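Local coordinates for cysteine synthase (Fusobacterium nucleatum subsp. nucleatum, PDB 5Z5C), which uses pyridoxal 5'-phosphate to produce hydrogen sulfide, and probably acts both in the synthesis of cysteine and in its desulfhydration, at residues G47-R52 with V298-D303; D51-Y56 with S158-Y163; A71-A76 with Y147-F152; G257-M262 with S277-I282. All blocks are in the same frame, centred on the assembly; numbering follows the deposited sequence.

Contact 1. Residues G47-R52 with V298-D303. With PLP (pyridoxal-5'-phosphate), chain G.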
loop_
_atom_site.group_PDB
_atom_site.type_symbol
_atom_site.label_atom_id
_atom_site.label_comp_id
_atom_site.label_asym_id
_atom_site.label_seq_id
_atom_site.Cartn_x
_atom_site.Cartn_y
_atom_site.Cartn_z
ATOM N N GLY B 47 4.169 0.645 -2.208
ATOM C CA GLY B 47 3.216 -0.418 -2.589
ATOM C C GLY B 47 3.753 -1.493 -3.529
ATOM O O GLY B 47 2.943 -2.265 -4.017
ATOM N N SER B 48 5.075 -1.542 -3.800
ATOM C CA SER B 48 5.600 -2.553 -4.732
ATOM C C SER B 48 6.908 -3.198 -4.321
ATOM O O SER B 48 7.715 -2.611 -3.614
ATOM C CB SER B 48 5.770 -1.994 -6.172
ATOM O OG SER B 48 7.051 -1.436 -6.431
ATOM N N ILE B 49 7.156 -4.378 -4.896
ATOM C CA ILE B 49 8.472 -5.014 -4.805
ATOM C C ILE B 49 9.644 -4.101 -5.230
ATOM O O ILE B 49 10.758 -4.251 -4.718
ATOM C CB ILE B 49 8.484 -6.349 -5.612
ATOM C CG1 ILE B 49 9.653 -7.280 -5.202
ATOM C CG2 ILE B 49 8.504 -6.085 -7.098
ATOM C CD1 ILE B 49 9.600 -8.641 -5.905
ATOM N N LYS B 50 9.397 -3.161 -6.135
ATOM C CA LYS B 50 10.440 -2.261 -6.627
ATOM C C LYS B 50 11.064 -1.382 -5.539
ATOM O O LYS B 50 12.236 -0.960 -5.678
ATOM C CB LYS B 50 9.951 -1.379 -7.766
ATOM C CG LYS B 50 9.367 -2.138 -8.955
ATOM C CD LYS B 50 10.381 -3.031 -9.631
ATOM C CE LYS B 50 9.656 -4.029 -10.483
ATOM N NZ LYS B 50 9.094 -3.405 -11.710
ATOM N N ASP B 51 10.329 -1.170 -4.446
ATOM C CA ASP B 51 10.887 -0.470 -3.286
ATOM C C ASP B 51 12.119 -1.181 -2.697
ATOM O O ASP B 51 13.047 -0.507 -2.289
ATOM C CB ASP B 51 9.855 -0.313 -2.164
ATOM C CG ASP B 51 8.690 0.583 -2.550
ATOM O OD1 ASP B 51 8.937 1.706 -3.040
ATOM O OD2 ASP B 51 7.533 0.165 -2.345
ATOM N N ARG B 52 12.106 -2.517 -2.642
ATOM C CA ARG B 52 13.231 -3.288 -2.126
ATOM C C ARG B 52 14.478 -3.030 -2.996
ATOM O O ARG B 52 15.569 -2.836 -2.499
ATOM C CB ARG B 52 12.963 -4.776 -2.196
ATOM C CG ARG B 52 11.852 -5.268 -1.281
ATOM C CD ARG B 52 11.610 -6.721 -1.559
ATOM N NE ARG B 52 10.639 -7.330 -0.686
ATOM C CZ ARG B 52 10.940 -8.059 0.372
ATOM N NH1 ARG B 52 12.193 -8.108 0.816
ATOM N NH2 ARG B 52 9.983 -8.680 1.029
ATOM N N VAL B 298 6.468 -21.461 -5.227
ATOM C CA VAL B 298 6.445 -20.093 -4.680
ATOM C C VAL B 298 6.343 -19.069 -5.801
ATOM O O VAL B 298 6.942 -19.219 -6.871
ATOM C CB VAL B 298 7.703 -19.812 -3.862
ATOM C CG1 VAL B 298 7.595 -18.442 -3.195
ATOM C CG2 VAL B 298 7.861 -20.881 -2.812
ATOM N N THR B 299 5.577 -18.019 -5.569
ATOM C CA THR B 299 5.683 -16.872 -6.433
ATOM C C THR B 299 5.576 -15.544 -5.628
ATOM O O THR B 299 5.666 -15.568 -4.417
ATOM C CB THR B 299 4.697 -17.005 -7.587
ATOM O OG1 THR B 299 4.950 -15.977 -8.529
ATOM C CG2 THR B 299 3.231 -17.000 -7.111
ATOM N N VAL B 300 5.439 -14.429 -6.325
ATOM C CA VAL B 300 5.259 -13.119 -5.720
ATOM C C VAL B 300 4.100 -12.366 -6.369
ATOM O O VAL B 300 3.790 -12.568 -7.543
ATOM C CB VAL B 300 6.548 -12.233 -5.782
ATOM C CG1 VAL B 300 7.758 -12.974 -5.209
ATOM C CG2 VAL B 300 6.820 -11.778 -7.203
ATOM N N PHE B 301 3.456 -11.536 -5.562
ATOM C CA PHE B 301 2.496 -10.569 -5.996
ATOM C C PHE B 301 3.175 -9.207 -5.920
ATOM O O PHE B 301 3.330 -8.646 -4.847
ATOM C CB PHE B 301 1.276 -10.574 -5.054
ATOM C CG PHE B 301 0.407 -11.838 -5.093
ATOM C CD1 PHE B 301 0.469 -12.737 -6.154
ATOM C CD2 PHE B 301 -0.526 -12.077 -4.071
ATOM C CE1 PHE B 301 -0.393 -13.844 -6.203
ATOM C CE2 PHE B 301 -1.357 -13.186 -4.090
ATOM C CZ PHE B 301 -1.277 -14.068 -5.171
ATOM N N PRO B 302 3.611 -8.665 -7.047
ATOM C CA PRO B 302 4.481 -7.478 -6.958
ATOM C C PRO B 302 3.854 -6.153 -6.528
ATOM O O PRO B 302 4.573 -5.283 -6.038
ATOM C CB PRO B 302 5.010 -7.344 -8.381
ATOM C CG PRO B 302 4.898 -8.711 -8.958
ATOM C CD PRO B 302 3.621 -9.232 -8.406
ATOM N N ASP B 303 2.555 -5.981 -6.741
ATOM C CA ASP B 303 1.875 -4.761 -6.326
ATOM C C ASP B 303 0.373 -4.963 -6.078
ATOM O O ASP B 303 -0.161 -6.074 -6.319
ATOM C CB ASP B 303 2.212 -3.583 -7.252
ATOM C CG ASP B 303 1.544 -3.642 -8.605
ATOM O OD1 ASP B 303 0.866 -4.670 -8.899
ATOM O OD2 ASP B 303 1.710 -2.658 -9.383
HETATM N N1 PLP G . 5.085 -6.763 -11.891
HETATM C C2 PLP G . 5.031 -5.443 -11.604
HETATM C C2A PLP G . 3.764 -4.778 -11.142
HETATM C C3 PLP G . 6.252 -4.628 -11.742
HETATM O O3 PLP G . 6.238 -3.307 -11.473
HETATM C C4 PLP G . 7.492 -5.279 -12.205
HETATM C C4A PLP G . 8.734 -4.491 -12.366
HETATM C C5 PLP G . 7.429 -6.727 -12.486
HETATM C C6 PLP G . 6.213 -7.386 -12.315
HETATM C C5A PLP G . 8.676 -7.443 -12.964
HETATM O O4P PLP G . 9.733 -7.450 -11.992
HETATM P P PLP G . 11.291 -7.363 -12.407
HETATM O O1P PLP G . 11.472 -5.975 -12.950
HETATM O O2P PLP G . 12.031 -7.676 -11.131
HETATM O O3P PLP G . 11.437 -8.474 -13.428
#
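The internal-aldimine site of this pyridoxal-phosphate enzyme is built partly where Ser-48 and Ile-49, ahead of the cofactor lysine, meet Pro-302 and Asp-303. Pro-302 O is the main grip: it accepts Ile-49 N at 3.0 Å, with an N-H...O angle of 159° and the donor in the carbonyl plane, and Ser-48 CA approaches the same oxygen at 3.2 Å in a CA-H...O contact. Beyond this bond the Ile-49 and Pro-302 side chains lie side by side and point the same way, with Ile-49 CG2 3.9 Å from Pro-302 CB. CG1, anti to the backbone N (chi1 -162°), continues to CD1, 4.4 Å from Val-300 CG2. The start of helix 50-57 is organised by a capping box of Ser-48 and Asp-51, in which Ser-48 OG takes Lys-50 N at 2.9 Å, while the return bond from Ser-48 N to Asp-51 OD2 is weak. Lys-50 bends at chi2 and chi4 to carry NZ into its covalent bond with PLP C4A (1.3 Å). Pro-302 CG touches PLP N1 at 3.5 Å, and Asp-303 OD2 contacts the PLP C2A methyl at 3.4 Å. The same oxygen is hydrogen-bonded to Tyr-308 OH and Asn-80 ND2, and Asn-80, Ser-276, Thr-192 and the 188-190 loop hydrogen-bond the cofactor directly.

Contact 2. Residues D51-Y56 with S158-Y163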
loop_
_atom_site.group_PDB
_atom_site.type_symbol
_atom_site.label_atom_id
_atom_site.label_comp_id
_atom_site.label_asym_id
_atom_site.label_seq_id
_atom_site.Cartn_x
_atom_site.Cartn_y
_atom_site.Cartn_z
ATOM N N ASP B 51 10.329 -1.170 -4.446
ATOM C CA ASP B 51 10.887 -0.470 -3.286
ATOM C C ASP B 51 12.119 -1.181 -2.697
ATOM O O ASP B 51 13.047 -0.507 -2.289
ATOM C CB ASP B 51 9.855 -0.313 -2.164
ATOM C CG ASP B 51 8.690 0.583 -2.550
ATOM O OD1 ASP B 51 8.937 1.706 -3.040
ATOM O OD2 ASP B 51 7.533 0.165 -2.345
ATOM N N ARG B 52 12.106 -2.517 -2.642
ATOM C CA ARG B 52 13.231 -3.288 -2.126
ATOM C C ARG B 52 14.478 -3.030 -2.996
ATOM O O ARG B 52 15.569 -2.836 -2.499
ATOM C CB ARG B 52 12.963 -4.776 -2.196
ATOM C CG ARG B 52 11.852 -5.268 -1.281
ATOM C CD ARG B 52 11.610 -6.721 -1.559
ATOM N NE ARG B 52 10.639 -7.330 -0.686
ATOM C CZ ARG B 52 10.940 -8.059 0.372
ATOM N NH1 ARG B 52 12.193 -8.108 0.816
ATOM N NH2 ARG B 52 9.983 -8.680 1.029
ATOM N N MET B 53 14.237 -3.000 -4.301
ATOM C CA MET B 53 15.240 -2.869 -5.319
ATOM C C MET B 53 15.817 -1.454 -5.355
ATOM O O MET B 53 17.021 -1.309 -5.430
ATOM C CB MET B 53 14.627 -3.216 -6.668
ATOM C CG MET B 53 15.638 -3.328 -7.784
ATOM S SD MET B 53 15.933 -1.813 -8.703
ATOM C CE MET B 53 14.551 -1.855 -9.842
ATOM N N ALA B 54 14.962 -0.440 -5.349
ATOM C CA ALA B 54 15.413 0.948 -5.297
ATOM C C ALA B 54 16.242 1.280 -4.041
ATOM O O ALA B 54 17.279 1.973 -4.132
ATOM C CB ALA B 54 14.248 1.926 -5.437
ATOM N N PHE B 55 15.808 0.768 -2.897
ATOM C CA PHE B 55 16.535 0.973 -1.672
ATOM C C PHE B 55 17.893 0.276 -1.664
ATOM O O PHE B 55 18.887 0.898 -1.270
ATOM C CB PHE B 55 15.792 0.483 -0.480
ATOM C CG PHE B 55 16.578 0.617 0.766
ATOM C CD1 PHE B 55 16.869 1.868 1.271
ATOM C CD2 PHE B 55 17.089 -0.506 1.410
ATOM C CE1 PHE B 55 17.607 1.995 2.428
ATOM C CE2 PHE B 55 17.847 -0.377 2.558
ATOM C CZ PHE B 55 18.084 0.862 3.073
ATOM N N TYR B 56 17.919 -1.010 -2.044
ATOM C CA TYR B 56 19.197 -1.719 -2.121
ATOM C C TYR B 56 20.192 -1.032 -3.023
ATOM O O TYR B 56 21.378 -0.961 -2.693
ATOM C CB TYR B 56 19.036 -3.141 -2.653
ATOM C CG TYR B 56 20.324 -3.951 -2.620
ATOM C CD1 TYR B 56 20.709 -4.633 -1.473
ATOM C CD2 TYR B 56 21.153 -4.023 -3.732
ATOM C CE1 TYR B 56 21.886 -5.371 -1.438
ATOM C CE2 TYR B 56 22.337 -4.763 -3.707
ATOM C CZ TYR B 56 22.695 -5.430 -2.556
ATOM O OH TYR B 56 23.861 -6.161 -2.515
ATOM N N SER B 158 19.189 -7.396 -9.484
ATOM C CA SER B 158 19.093 -8.802 -9.149
ATOM C C SER B 158 19.639 -9.097 -7.761
ATOM O O SER B 158 19.050 -9.911 -7.036
ATOM C CB SER B 158 19.758 -9.729 -10.214
ATOM O OG SER B 158 21.146 -9.485 -10.341
ATOM N N GLU B 159 20.726 -8.433 -7.384
ATOM C CA GLU B 159 21.310 -8.625 -6.055
ATOM C C GLU B 159 20.346 -8.233 -4.950
ATOM O O GLU B 159 20.350 -8.859 -3.909
ATOM C CB GLU B 159 22.578 -7.788 -5.830
ATOM C CG GLU B 159 23.875 -8.268 -6.502
ATOM C CD GLU B 159 24.975 -7.221 -6.483
ATOM O OE1 GLU B 159 25.038 -6.429 -5.517
ATOM O OE2 GLU B 159 25.765 -7.165 -7.450
ATOM N N ALA B 160 19.606 -7.137 -5.151
ATOM C CA ALA B 160 18.597 -6.685 -4.156
ATOM C C ALA B 160 17.695 -7.847 -3.760
ATOM O O ALA B 160 17.487 -8.109 -2.572
ATOM C CB ALA B 160 17.776 -5.538 -4.715
ATOM N N HIS B 161 17.257 -8.606 -4.758
ATOM C CA HIS B 161 16.323 -9.697 -4.548
ATOM C C HIS B 161 16.990 -10.972 -4.071
ATOM O O HIS B 161 16.373 -11.746 -3.342
ATOM C CB HIS B 161 15.470 -9.918 -5.799
ATOM C CG HIS B 161 14.680 -8.716 -6.182
ATOM N ND1 HIS B 161 13.957 -7.986 -5.266
ATOM C CD2 HIS B 161 14.543 -8.073 -7.362
ATOM C CE1 HIS B 161 13.381 -6.969 -5.875
ATOM N NE2 HIS B 161 13.732 -6.987 -7.146
ATOM N N TYR B 162 18.275 -11.159 -4.419
ATOM C CA TYR B 162 19.077 -12.216 -3.794
ATOM C C TYR B 162 19.242 -12.026 -2.273
ATOM O O TYR B 162 19.074 -12.979 -1.519
ATOM C CB TYR B 162 20.474 -12.357 -4.502
ATOM C CG TYR B 162 21.405 -13.330 -3.819
ATOM C CD1 TYR B 162 21.317 -14.692 -4.065
ATOM C CD2 TYR B 162 22.369 -12.886 -2.920
ATOM C CE1 TYR B 162 22.163 -15.591 -3.438
ATOM C CE2 TYR B 162 23.227 -13.787 -2.285
ATOM C CZ TYR B 162 23.114 -15.134 -2.552
ATOM O OH TYR B 162 23.954 -16.030 -1.933
ATOM N N TYR B 163 19.594 -10.806 -1.840
ATOM C CA TYR B 163 19.865 -10.498 -0.403
ATOM C C TYR B 163 18.611 -10.241 0.423
ATOM O O TYR B 163 18.561 -10.551 1.609
ATOM C CB TYR B 163 20.912 -9.335 -0.285
ATOM C CG TYR B 163 22.307 -9.734 -0.691
ATOM C CD1 TYR B 163 23.036 -10.642 0.065
ATOM C CD2 TYR B 163 22.897 -9.212 -1.840
ATOM C CE1 TYR B 163 24.335 -11.022 -0.309
ATOM C CE2 TYR B 163 24.195 -9.586 -2.224
ATOM C CZ TYR B 163 24.894 -10.488 -1.450
ATOM O OH TYR B 163 26.163 -10.873 -1.806
#
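Ala-160 sits at the apolar centre of this helix crossing, its CB pressed 3.4 Å from Tyr-56 CB and 3.7 Å from Met-53 CA. The segments of helices 50-57 and 155-163 cross steeply, at 108°, with their axes 8.5 Å apart, a spacing suited to the small alanine between them. Tyr-56 CG stands anti to its backbone N (chi1 -174°). Ala-160 CA lies over one face of the ring in a CH-pi contact, 3.9 Å from the centroid. Next to Ala-160 in the chain, His-161 brings ring atom NE2 to 3.9 Å from Met-53 CB; the nearest atoms of the His-161 side chain and the bound PLP are about 4 Å apart. Toward the outside, Tyr-163 CD2 comes to 3.3 Å from Tyr-56 OH. The phenol then donates to Glu-159 OE1 at 3.2 Å, using the anti lone pair of that oxygen, with ring and carboxylate planes nearly perpendicular at 86°. Glu-159 OE1 also takes a hydrogen bond from the dimethylated lysine at position 60. Tyr-56 thus serves both kinds of contact: CB and a ring face pack on Ala-160, while the hydroxyl bonds a carboxylate that is probably ionised beside the modified amine.

Contact 3. Residues A71-A76 with Y147-F152; sequences APIVEA and YLPSQF
Ile-73 and Tyr-147 form a single parallel bridge, held by two backbone hydrogen bonds on the Ile-73 flanks. Tyr-147 N donates to Pro-72 O at 2.9 Å, and Val-74 N donates to Tyr-147 O at 3.0 Å. Through its own backbone Ile-73 bonds Pro-95 and Ile-97, so Tyr-147 adds one parallel bridge on the edge of strand 73-76 away from strand 96-101, in the sheet that strand 120-122 completes.

The pairing goes no further: Pro-149 N, next in line to meet Val-74 O, carries no hydrogen. Val-74 O instead meets Pro-149 CD, only 3.0 Å away. Apolar contacts take over here: Pro-149 CG packs against Ile-73 CG2 at 3.7 Å, the two side chains crossing at about a right angle, while Leu-148 CD2 lies 4.1 Å from Val-74 CB.

A buried carboxylate supplies the polar part. Glu-75 reaches with CG anti to the backbone N (chi1 180°), then turns at chi2 to place CD near Gln-151. OE2 offers its syn lone pair to Gln-151 N at 3.1 Å. OE1 folds back to accept Ala-76 N at 2.9 Å, met on the anti side and 18° out of the carboxylate plane. The Gln-151 side chain crosses that of Glu-75, bonds Thr-81 through OE1 and touches Thr-189 of the PLP site.

With each oxygen of Glu-75 receiving a backbone N-H, the buried group is tied at both ends and would be eased toward its ionised form.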
loop_
_atom_site.group_PDB
_atom_site.type_symbol
_atom_site.label_atom_id
_atom_site.label_comp_id
_atom_site.label_asym_id
_atom_site.label_seq_id
_atom_site.Cartn_x
_atom_site.Cartn_y
_atom_site.Cartn_z
ATOM N N ALA B 71 23.174 14.506 -5.876
ATOM C CA ALA B 71 23.264 14.117 -7.275
ATOM C C ALA B 71 21.895 13.693 -7.848
ATOM O O ALA B 71 21.157 12.943 -7.194
ATOM C CB ALA B 71 24.222 12.942 -7.416
ATOM N N PRO B 72 21.574 14.138 -9.078
ATOM C CA PRO B 72 20.333 13.667 -9.671
ATOM C C PRO B 72 20.319 12.155 -9.980
ATOM O O PRO B 72 21.304 11.599 -10.492
ATOM C CB PRO B 72 20.240 14.475 -10.970
ATOM C CG PRO B 72 21.653 14.789 -11.323
ATOM C CD PRO B 72 22.303 15.048 -9.993
ATOM N N ILE B 73 19.187 11.516 -9.676
ATOM C CA ILE B 73 18.930 10.138 -10.060
ATOM C C ILE B 73 18.045 10.197 -11.305
ATOM O O ILE B 73 16.990 10.835 -11.309
ATOM C CB ILE B 73 18.235 9.362 -8.943
ATOM C CG1 ILE B 73 19.082 9.393 -7.651
ATOM C CG2 ILE B 73 17.943 7.929 -9.400
ATOM C CD1 ILE B 73 18.288 9.042 -6.393
ATOM N N VAL B 74 18.483 9.538 -12.359
ATOM C CA VAL B 74 17.838 9.653 -13.653
ATOM C C VAL B 74 17.535 8.273 -14.232
ATOM O O VAL B 74 18.413 7.439 -14.263
ATOM C CB VAL B 74 18.752 10.406 -14.637
ATOM C CG1 VAL B 74 18.024 10.635 -15.960
ATOM C CG2 VAL B 74 19.201 11.730 -14.027
ATOM N N GLU B 75 16.315 8.071 -14.734
ATOM C CA GLU B 75 15.869 6.742 -15.238
ATOM C C GLU B 75 14.746 6.917 -16.273
ATOM O O GLU B 75 14.152 8.009 -16.406
ATOM C CB GLU B 75 15.453 5.844 -14.051
ATOM C CG GLU B 75 14.949 4.408 -14.318
ATOM C CD GLU B 75 15.967 3.535 -15.027
ATOM O OE1 GLU B 75 16.417 3.919 -16.125
ATOM O OE2 GLU B 75 16.327 2.472 -14.486
ATOM N N ALA B 76 14.531 5.868 -17.060
ATOM C CA ALA B 76 13.434 5.795 -18.027
ATOM C C ALA B 76 12.484 4.662 -17.611
ATOM O O ALA B 76 12.908 3.532 -17.515
ATOM C CB ALA B 76 13.983 5.551 -19.427
ATOM N N TYR B 147 23.546 9.841 -11.172
ATOM C CA TYR B 147 23.407 8.392 -11.030
ATOM C C TYR B 147 22.300 7.821 -11.920
ATOM O O TYR B 147 21.169 8.310 -11.903
ATOM C CB TYR B 147 23.177 7.985 -9.581
ATOM C CG TYR B 147 23.246 6.510 -9.361
ATOM C CD1 TYR B 147 24.469 5.855 -9.298
ATOM C CD2 TYR B 147 22.087 5.753 -9.231
ATOM C CE1 TYR B 147 24.539 4.478 -9.101
ATOM C CE2 TYR B 147 22.146 4.375 -9.036
ATOM C CZ TYR B 147 23.373 3.747 -8.971
ATOM O OH TYR B 147 23.430 2.386 -8.777
ATOM N N LEU B 148 22.656 6.777 -12.674
ATOM C CA LEU B 148 21.743 6.047 -13.553
ATOM C C LEU B 148 21.461 4.707 -12.902
ATOM O O LEU B 148 22.354 3.905 -12.769
ATOM C CB LEU B 148 22.377 5.810 -14.933
ATOM C CG LEU B 148 22.521 7.030 -15.847
ATOM C CD1 LEU B 148 23.439 6.712 -17.027
ATOM C CD2 LEU B 148 21.155 7.511 -16.336
ATOM N N PRO B 149 20.231 4.480 -12.424
ATOM C CA PRO B 149 19.914 3.137 -11.898
ATOM C C PRO B 149 20.109 1.987 -12.881
ATOM O O PRO B 149 20.468 0.894 -12.447
ATOM C CB PRO B 149 18.440 3.263 -11.514
ATOM C CG PRO B 149 18.307 4.696 -11.105
ATOM C CD PRO B 149 19.156 5.442 -12.107
ATOM N N SER B 150 19.844 2.239 -14.168
ATOM C CA SER B 150 20.124 1.288 -15.262
ATOM C C SER B 150 19.453 -0.066 -14.985
ATOM O O SER B 150 20.066 -1.128 -15.089
ATOM C CB SER B 150 21.640 1.115 -15.467
ATOM O OG SER B 150 22.274 2.381 -15.493
ATOM N N GLN B 151 18.169 0.028 -14.641
ATOM C CA GLN B 151 17.400 -1.051 -14.026
ATOM C C GLN B 151 17.484 -2.319 -14.864
ATOM O O GLN B 151 17.646 -3.381 -14.307
ATOM C CB GLN B 151 15.926 -0.629 -13.810
ATOM C CG GLN B 151 15.159 -0.293 -15.106
ATOM C CD GLN B 151 13.708 0.073 -14.883
ATOM O OE1 GLN B 151 12.985 -0.611 -14.139
ATOM N NE2 GLN B 151 13.272 1.174 -15.521
ATOM N N PHE B 152 17.408 -2.167 -16.187
ATOM C CA PHE B 152 17.456 -3.291 -17.122
ATOM C C PHE B 152 18.832 -4.006 -17.258
ATOM O O PHE B 152 18.892 -5.111 -17.794
ATOM C CB PHE B 152 16.939 -2.845 -18.504
ATOM C CG PHE B 152 15.451 -2.592 -18.547
ATOM C CD1 PHE B 152 14.548 -3.652 -18.504
ATOM C CD2 PHE B 152 14.956 -1.305 -18.655
ATOM C CE1 PHE B 152 13.173 -3.428 -18.541
ATOM C CE2 PHE B 152 13.590 -1.076 -18.694
ATOM C CZ PHE B 152 12.696 -2.141 -18.632
#

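Contact 4. Residues G257-M262 with S277-I282; sequences GDAIVM and SGANFI
Helices 256-263 and 275-288 of the PLP-binding fold cross closely where Ala-259 and Met-262 meet Gly-278, Ala-279, Phe-281 and Ile-282. The segment axes pass 7.2 Å apart at 101°. Small residues allow this spacing: Ala-259 O rests 3.6 Å from the bare CA of Gly-278, a position where a CB would run into that oxygen, and the CB atoms of Ala-259 and Ala-279 touch at 3.8 Å. Met-262 carries most of the side-chain packing. Its CG, anti to the backbone N (chi1 -163°), meets Ile-282 CD1 at 3.7 Å; SD lies 3.6 Å from Phe-281 CD1 in a Met-aromatic contact, obliquely placed to the ring. The chain bends at chi2 and again at chi3, which brings CE over a face of Phe-281, 4.0 Å from the ring centroid. Asp-258 brushes Ile-282 CG2 with OD2, but its carboxylate is held by Ser-325 OG and Leu-324 N. No hydrogen bond joins the two helical segments. Phe-281 continues the packing edge-to-face with Phe-27 of strand 22-28, and Asn-280 bonds Val-300 O and Gly-186 N, attaching helix 275-288 to the loop that follows strand 297-298 and to the end of strand 182-186, neighbours in the four-stranded parallel sheet.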
loop_
_atom_site.group_PDB
_atom_site.type_symbol
_atom_site.label_atom_id
_atom_site.label_comp_id
_atom_site.label_asym_id
_atom_site.label_seq_id
_atom_site.Cartn_x
_atom_site.Cartn_y
_atom_site.Cartn_z
ATOM N N GLY B 257 -5.449 -12.048 -20.612
ATOM C CA GLY B 257 -6.850 -12.224 -20.169
ATOM C C GLY B 257 -6.968 -13.157 -18.986
ATOM O O GLY B 257 -7.705 -12.875 -18.044
ATOM N N ASP B 258 -6.233 -14.262 -19.070
ATOM C CA ASP B 258 -6.136 -15.309 -18.026
ATOM C C ASP B 258 -5.525 -14.712 -16.727
ATOM O O ASP B 258 -5.968 -15.021 -15.602
ATOM C CB ASP B 258 -5.291 -16.449 -18.607
ATOM C CG ASP B 258 -5.487 -17.798 -17.946
ATOM O OD1 ASP B 258 -6.428 -17.962 -17.121
ATOM O OD2 ASP B 258 -4.705 -18.710 -18.254
ATOM N N ALA B 259 -4.522 -13.846 -16.903
ATOM C CA ALA B 259 -3.943 -13.090 -15.780
ATOM C C ALA B 259 -5.000 -12.167 -15.159
ATOM O O ALA B 259 -5.160 -12.126 -13.955
ATOM C CB ALA B 259 -2.741 -12.260 -16.230
ATOM N N ILE B 260 -5.726 -11.439 -15.994
ATOM C CA ILE B 260 -6.742 -10.518 -15.502
ATOM C C ILE B 260 -7.814 -11.243 -14.713
ATOM O O ILE B 260 -8.158 -10.791 -13.613
ATOM C CB ILE B 260 -7.355 -9.683 -16.627
ATOM C CG1 ILE B 260 -6.334 -8.617 -17.066
ATOM C CG2 ILE B 260 -8.660 -9.016 -16.178
ATOM C CD1 ILE B 260 -6.703 -7.943 -18.378
ATOM N N VAL B 261 -8.319 -12.369 -15.253
ATOM C CA VAL B 261 -9.340 -13.131 -14.550
ATOM C C VAL B 261 -8.763 -13.659 -13.224
ATOM O O VAL B 261 -9.432 -13.610 -12.177
ATOM C CB VAL B 261 -9.907 -14.316 -15.401
ATOM C CG1 VAL B 261 -10.679 -15.316 -14.553
ATOM C CG2 VAL B 261 -10.786 -13.769 -16.523
ATOM N N MET B 262 -7.547 -14.150 -13.253
ATOM C CA MET B 262 -6.961 -14.674 -12.032
ATOM C C MET B 262 -6.823 -13.595 -10.955
ATOM O O MET B 262 -7.140 -13.861 -9.810
ATOM C CB MET B 262 -5.618 -15.336 -12.250
ATOM C CG MET B 262 -5.209 -16.212 -11.087
ATOM S SD MET B 262 -6.404 -17.552 -10.731
ATOM C CE MET B 262 -6.804 -17.203 -9.020
ATOM N N SER B 277 0.454 -9.976 -10.757
ATOM C CA SER B 277 0.247 -10.974 -9.711
ATOM C C SER B 277 -0.631 -12.143 -10.199
ATOM O O SER B 277 -0.368 -13.310 -9.870
ATOM C CB SER B 277 -0.385 -10.331 -8.468
ATOM O OG SER B 277 0.370 -9.216 -8.030
ATOM N N GLY B 278 -1.700 -11.811 -10.925
ATOM C CA GLY B 278 -2.615 -12.831 -11.445
ATOM C C GLY B 278 -1.861 -13.718 -12.419
ATOM O O GLY B 278 -2.040 -14.918 -12.415
ATOM N N ALA B 279 -0.989 -13.087 -13.218
ATOM C CA ALA B 279 -0.100 -13.764 -14.150
ATOM C C ALA B 279 0.786 -14.760 -13.438
ATOM O O ALA B 279 0.821 -15.944 -13.808
ATOM C CB ALA B 279 0.765 -12.753 -14.922
ATOM N N ASN B 280 1.466 -14.294 -12.391
ATOM C CA ASN B 280 2.314 -15.166 -11.550
ATOM C C ASN B 280 1.584 -16.340 -10.925
ATOM O O ASN B 280 2.173 -17.410 -10.787
ATOM C CB ASN B 280 3.027 -14.344 -10.437
ATOM C CG ASN B 280 4.140 -13.485 -10.990
ATOM O OD1 ASN B 280 4.521 -13.666 -12.138
ATOM N ND2 ASN B 280 4.670 -12.554 -10.194
ATOM N N PHE B 281 0.343 -16.143 -10.491
ATOM C CA PHE B 281 -0.423 -17.205 -9.899
ATOM C C PHE B 281 -0.657 -18.341 -10.925
ATOM O O PHE B 281 -0.433 -19.529 -10.607
ATOM C CB PHE B 281 -1.771 -16.695 -9.383
ATOM C CG PHE B 281 -2.525 -17.717 -8.566
ATOM C CD1 PHE B 281 -3.351 -18.682 -9.198
ATOM C CD2 PHE B 281 -2.411 -17.739 -7.195
ATOM C CE1 PHE B 281 -4.044 -19.621 -8.450
ATOM C CE2 PHE B 281 -3.093 -18.682 -6.440
ATOM C CZ PHE B 281 -3.930 -19.603 -7.059
ATOM N N ILE B 282 -1.100 -17.937 -12.127
ATOM C CA ILE B 282 -1.354 -18.853 -13.237
ATOM C C ILE B 282 -0.041 -19.523 -13.586
ATOM O O ILE B 282 0.016 -20.741 -13.709
ATOM C CB ILE B 282 -1.923 -18.136 -14.492
ATOM C CG1 ILE B 282 -3.374 -17.641 -14.294
ATOM C CG2 ILE B 282 -1.790 -19.023 -15.694
ATOM C CD1 ILE B 282 -4.332 -18.661 -13.707
#

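In the fold
Contacts 1 and 2 share helix 50-57, with centres about 11 Å apart, and touch where Ile-49 CG1 meets His-161 CE1. Contacts 1 and 4 have centres about 15 Å apart; the loop after strand 297-298 packs on helix 275-288, Pro-302 CD against Ser-277 OG. Contacts 3 and 4, centres about 30 Å apart, lie across the chain's centre. Along the chain, contact 3 nests inside the loop closed by contact 2, contact 4 follows in series, and contact 1 closes round contacts 3 and 4. The cofactor lysine, starting helix 50-57, lies between two parallel-sheet domains, as in fold type II PLP enzymes: contact 3 belongs to the three-stranded sheet, contact 4 to helices beside the four-stranded one.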